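Local atomic coordinates of antifreeze protein (Marinomonas primoryensis, PDB entry 3P4G), a protein that probably binds ice, through waters held on its surface, as a hyperactive, calcium-dependent antifreeze protein folded as a right-handed beta-helix. Residues Ser31-Ala35 with Ser36-Val40; His305-Ser309 with Asp310-Lys314. One frame throughout, in Å; residues are numbered along the deposited sequence. Where two conformers were deposited one is given.

Contact 1 of 2, residues Ser31-Ala35 with Ser36-Val40. With CA (calcium ion), chain E.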
loop_
_atom_site.group_PDB
_atom_site.type_symbol
_atom_site.label_atom_id
_atom_site.label_comp_id
_atom_site.label_asym_id
_atom_site.label_seq_id
_atom_site.Cartn_x
_atom_site.Cartn_y
_atom_site.Cartn_z
ATOM N N SER A 31 -7.737 -24.115 -25.317
ATOM C CA SER A 31 -8.993 -24.830 -25.269
ATOM C C SER A 31 -10.104 -23.797 -25.137
ATOM O O SER A 31 -9.853 -22.656 -24.714
ATOM C CB SER A 31 -9.024 -25.777 -24.089
ATOM O OG SER A 31 -10.163 -26.594 -24.230
ATOM N N ALA A 32 -11.323 -24.183 -25.502
ATOM C CA ALA A 32 -12.461 -23.277 -25.447
ATOM C C ALA A 32 -13.316 -23.646 -24.221
ATOM O O ALA A 32 -13.588 -24.812 -24.002
ATOM C CB ALA A 32 -13.300 -23.414 -26.713
ATOM N N PHE A 33 -13.773 -22.646 -23.477
ATOM C CA PHE A 33 -14.693 -22.874 -22.364
ATOM C C PHE A 33 -16.040 -22.269 -22.666
ATOM O O PHE A 33 -16.364 -22.055 -23.860
ATOM C CB PHE A 33 -14.058 -22.414 -21.053
ATOM C CG PHE A 33 -12.714 -23.041 -20.853
ATOM C CD1 PHE A 33 -11.550 -22.379 -21.264
ATOM C CD2 PHE A 33 -12.616 -24.315 -20.314
ATOM C CE1 PHE A 33 -10.284 -22.989 -21.098
ATOM C CE2 PHE A 33 -11.383 -24.922 -20.182
ATOM C CZ PHE A 33 -10.217 -24.239 -20.535
ATOM N N ASP A 34 -16.874 -22.106 -21.645
ATOM C CA ASP A 34 -18.218 -21.572 -21.894
ATOM C C ASP A 34 -18.831 -20.981 -20.671
ATOM O O ASP A 34 -18.129 -20.729 -19.679
ATOM C CB ASP A 34 -19.135 -22.695 -22.406
ATOM C CG ASP A 34 -19.215 -23.849 -21.450
ATOM O OD1 ASP A 34 -19.506 -24.970 -21.929
ATOM O OD2 ASP A 34 -19.000 -23.676 -20.235
ATOM N N ALA A 35 -20.156 -20.785 -20.743
ATOM C CA ALA A 35 -20.895 -20.041 -19.719
ATOM C C ALA A 35 -21.155 -20.897 -18.472
ATOM O O ALA A 35 -21.628 -20.382 -17.460
ATOM C CB ALA A 35 -22.237 -19.476 -20.291
ATOM N N SER A 36 -20.813 -22.179 -18.520
ATOM C CA SER A 36 -21.004 -22.986 -17.328
ATOM C C SER A 36 -19.989 -22.557 -16.266
ATOM O O SER A 36 -19.026 -21.810 -16.543
ATOM C CB SER A 36 -20.882 -24.485 -17.623
ATOM O OG SER A 36 -19.544 -24.828 -17.897
ATOM N N ASN A 37 -20.232 -22.989 -15.044
ATOM C CA ASN A 37 -19.242 -22.836 -13.971
ATOM C C ASN A 37 -18.134 -23.881 -14.206
ATOM O O ASN A 37 -18.271 -25.064 -13.837
ATOM C CB ASN A 37 -19.941 -23.100 -12.620
ATOM C CG ASN A 37 -21.103 -22.157 -12.360
ATOM O OD1 ASN A 37 -21.081 -20.983 -12.748
ATOM N ND2 ASN A 37 -22.132 -22.673 -11.684
ATOM N N ASN A 38 -17.101 -23.477 -14.928
ATOM C CA ASN A 38 -15.975 -24.349 -15.241
ATOM C C ASN A 38 -15.066 -24.729 -14.079
ATOM O O ASN A 38 -14.930 -23.999 -13.102
ATOM C CB ASN A 38 -15.142 -23.729 -16.365
ATOM C CG ASN A 38 -15.915 -23.604 -17.652
ATOM O OD1 ASN A 38 -16.225 -22.499 -18.110
ATOM N ND2 ASN A 38 -16.219 -24.752 -18.280
ATOM N N ASN A 39 -14.417 -25.890 -14.211
ATOM C CA ASN A 39 -13.349 -26.296 -13.288
ATOM C C ASN A 39 -12.200 -26.730 -14.184
ATOM O O ASN A 39 -12.312 -27.724 -14.925
ATOM C CB ASN A 39 -13.759 -27.454 -12.344
ATOM C CG ASN A 39 -12.637 -27.821 -11.371
ATOM O OD1 ASN A 39 -12.006 -26.948 -10.781
ATOM N ND2 ASN A 39 -12.363 -29.088 -11.236
ATOM N N VAL A 40 -11.137 -25.931 -14.187
ATOM C CA VAL A 40 -9.996 -26.181 -15.063
ATOM C C VAL A 40 -8.810 -26.545 -14.199
ATOM O O VAL A 40 -8.434 -25.773 -13.311
ATOM C CB VAL A 40 -9.700 -24.958 -15.957
ATOM C CG1 VAL A 40 -8.428 -25.207 -16.900
ATOM C CG2 VAL A 40 -10.928 -24.619 -16.787
HETATM CA CA CA E . -17.363 -20.463 -17.552
#

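Contact 2 of 2, residues His305-Ser309 with Asp310-Lys314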
loop_
_atom_site.group_PDB
_atom_site.type_symbol
_atom_site.label_atom_id
_atom_site.label_comp_id
_atom_site.label_asym_id
_atom_site.label_seq_id
_atom_site.Cartn_x
_atom_site.Cartn_y
_atom_site.Cartn_z
ATOM N N HIS A 305 1.318 23.708 19.524
ATOM C CA HIS A 305 1.406 23.039 20.806
ATOM C C HIS A 305 2.579 22.112 20.791
ATOM O O HIS A 305 2.720 21.324 19.869
ATOM C CB HIS A 305 0.131 22.240 21.096
ATOM C CG HIS A 305 -1.113 23.033 20.861
ATOM N ND1 HIS A 305 -1.614 23.918 21.792
ATOM C CD2 HIS A 305 -1.863 23.190 19.746
ATOM C CE1 HIS A 305 -2.677 24.520 21.284
ATOM N NE2 HIS A 305 -2.856 24.092 20.043
ATOM N N ILE A 306 3.355 22.126 21.864
ATOM C CA ILE A 306 4.603 21.363 21.878
ATOM C C ILE A 306 4.774 20.725 23.239
ATOM O O ILE A 306 4.866 21.425 24.251
ATOM C CB ILE A 306 5.889 22.203 21.549
ATOM C CG1 ILE A 306 5.726 22.967 20.230
ATOM C CG2 ILE A 306 7.151 21.276 21.519
ATOM C CD1 ILE A 306 6.918 24.013 19.971
ATOM N N ARG A 307 4.771 19.397 23.257
ATOM C CA ARG A 307 5.027 18.662 24.496
ATOM C C ARG A 307 6.388 17.984 24.384
ATOM O O ARG A 307 6.743 17.500 23.323
ATOM C CB ARG A 307 3.905 17.616 24.740
ATOM C CG ARG A 307 4.215 16.696 25.955
ATOM C CD ARG A 307 3.062 15.797 26.309
ATOM N NE ARG A 307 1.869 16.540 26.768
ATOM C CZ ARG A 307 1.676 17.015 27.998
ATOM N NH1 ARG A 307 2.594 16.855 28.953
ATOM N NH2 ARG A 307 0.535 17.636 28.288
ATOM N N VAL A 308 7.161 17.969 25.473
ATOM C CA VAL A 308 8.446 17.222 25.498
ATOM C C VAL A 308 8.323 16.089 26.506
ATOM O O VAL A 308 7.229 15.860 27.032
ATOM C CB VAL A 308 9.664 18.163 25.722
ATOM C CG1 VAL A 308 9.798 19.150 24.545
ATOM C CG2 VAL A 308 9.544 18.941 27.040
ATOM N N SER A 309 9.418 15.368 26.794
ATOM C CA SER A 309 9.235 14.098 27.542
ATOM C C SER A 309 8.738 14.299 28.967
ATOM O O SER A 309 8.073 13.413 29.547
ATOM C CB SER A 309 10.534 13.292 27.573
ATOM O OG SER A 309 11.487 13.984 28.354
ATOM N N ASP A 310 9.090 15.444 29.550
ATOM C CA ASP A 310 8.792 15.712 30.951
ATOM C C ASP A 310 7.977 16.998 31.157
ATOM O O ASP A 310 8.041 17.639 32.218
ATOM C CB ASP A 310 10.087 15.721 31.787
ATOM C CG ASP A 310 11.078 16.836 31.366
ATOM O OD1 ASP A 310 10.923 17.427 30.268
ATOM O OD2 ASP A 310 12.004 17.134 32.166
ATOM N N GLY A 311 7.222 17.394 30.141
ATOM C CA GLY A 311 6.284 18.522 30.340
ATOM C C GLY A 311 5.923 19.254 29.067
ATOM O O GLY A 311 6.165 18.756 27.993
ATOM N N VAL A 312 5.350 20.444 29.215
ATOM C CA VAL A 312 4.837 21.232 28.102
ATOM C C VAL A 312 5.739 22.454 27.896
ATOM O O VAL A 312 6.131 23.116 28.885
ATOM C CB VAL A 312 3.394 21.729 28.399
ATOM C CG1 VAL A 312 2.932 22.716 27.313
ATOM C CG2 VAL A 312 2.442 20.544 28.497
ATOM N N VAL A 313 6.083 22.756 26.646
ATOM C CA VAL A 313 6.909 23.938 26.357
ATOM C C VAL A 313 6.193 25.005 25.545
ATOM O O VAL A 313 6.626 26.166 25.490
ATOM C CB VAL A 313 8.303 23.595 25.749
ATOM C CG1 VAL A 313 9.138 22.802 26.787
ATOM C CG2 VAL A 313 8.146 22.844 24.443
ATOM N N LYS A 314 5.053 24.638 24.976
ATOM C CA LYS A 314 4.270 25.605 24.184
ATOM C C LYS A 314 2.813 25.195 24.078
ATOM O O LYS A 314 2.509 24.027 23.842
ATOM C CB LYS A 314 4.875 25.761 22.765
ATOM C CG LYS A 314 4.126 26.773 21.926
ATOM C CD LYS A 314 4.777 27.034 20.562
ATOM C CE LYS A 314 3.972 28.025 19.740
ATOM N NZ LYS A 314 4.616 28.193 18.381
#

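Contact 1 of 2, residues Ser31-Ala35 with Ser36-Val40
The ring of Phe33 is met obliquely by Val40, whose CG2 stands 3.4 Å from Phe33 CE2 and also leans on CZ, while the amide plane of Asn38 is turned 68° from the ring. His23 adds an edge-to-face ring contact to Phe33. The other flat group, the Asp34 carboxylate, takes two donors on one oxygen. In the conformer described, Ser36 OG donates a hydrogen bond to the syn lone pair of Asp34 OD2 at 2.7 Å. Ser36 N reaches the same OD2 at 2.9 Å from above the carboxylate plane, which closes an Asx turn. With Asp34 CG between its backbone N and carbonyl carbon (chi1 57°), the carboxylate folds forward over Ser36. The chain curls into the calcium-binding turn of a beta-helix rung, much as in RTX repeats: Asp34 O binds calcium at 2.3 Å, Ser36 O at 2.4 Å, and the side chain of Asn38 joins them. Val52, Ala54 and Asp57 complete the site. Replacing Phe33 by an alanine would probably leave Val40 CG2 without its aromatic neighbour and His23 without a ring to pack on. Past Asn38 the chain straightens into strand 39-42, and Val40, its second residue, turns its side chain toward Phe33.

Contact 2 of 2, residues His305-Ser309 with Asp310-Lys314
Ile306 O accepts two consecutive backbone N-H groups, the signature of a classic beta bulge. Val313 N comes in at 3.0 Å from Ile306 O, and Lys314 N lies in the carbonyl plane, on a lone pair of that oxygen, at 3.3 Å. In return Ile306 N donates to Lys314 O at 2.9 Å. The extra residue shifts the register by one between Ile306 and Arg307 in an otherwise antiparallel hairpin, and the chain turns a corner at Val313.

At the other end a type I turn from Val308 to Gly311 reverses the chain. Val308 N gives a firm bond to Gly311 O, 2.8 Å, whereas the return bond from Gly311 N to Val308 O is weak. Gly311 has a phi of 156°, where a side chain would press on the carbonyl oxygen of Asp310.

The bulge brings Val313 against Ile306: their CG2 methyls meet tightly at 3.5 Å, while Val313 CG1 crosses to Val308 CG2. Lys314 runs fully extended past Ile306, its CD 3.7 Å from Ile306 CD1, before NZ bonds to Phe303 O. On the opposite face, in the non-hydrogen-bonded pair Arg307-Val312, a bend at chi3 (-64°) folds the Arg307 guanidinium back so that Val312 CG2 sits over one of its faces, offset toward the rim, 3.5 Å from NH2. Arg307 NE bonds to Ala318 O, which helps fix the group there.

Backbone bonds from His305 and Arg307 add strand 305-308 to strand 279-282, leaving 311-314 outermost, while helix 287-290 covers Ile306, Val308 and Val313 through Lys287 and Tyr290.

Contact 1 comes early in the modelled chain and contact 2 near its end, on opposite sides of the chain's centre; their centres lie about 66 Å apart and their nearest atoms about 58 Å, so they do not touch. Strand 39-42 and strand 305-308 belong to the same long series of parallel strands, one near each end, with the successive rungs of the beta-helix stacked between them. The 31-40 turn starts the ladder of calcium sites that runs along the solenoid. Residues 305-314 finish the strand series with an antiparallel hairpin, so the two contacts mark the solenoid's two ends: a calcium-bound turn at the start, a hairpin covered on one side by helix 287-290 at the finish.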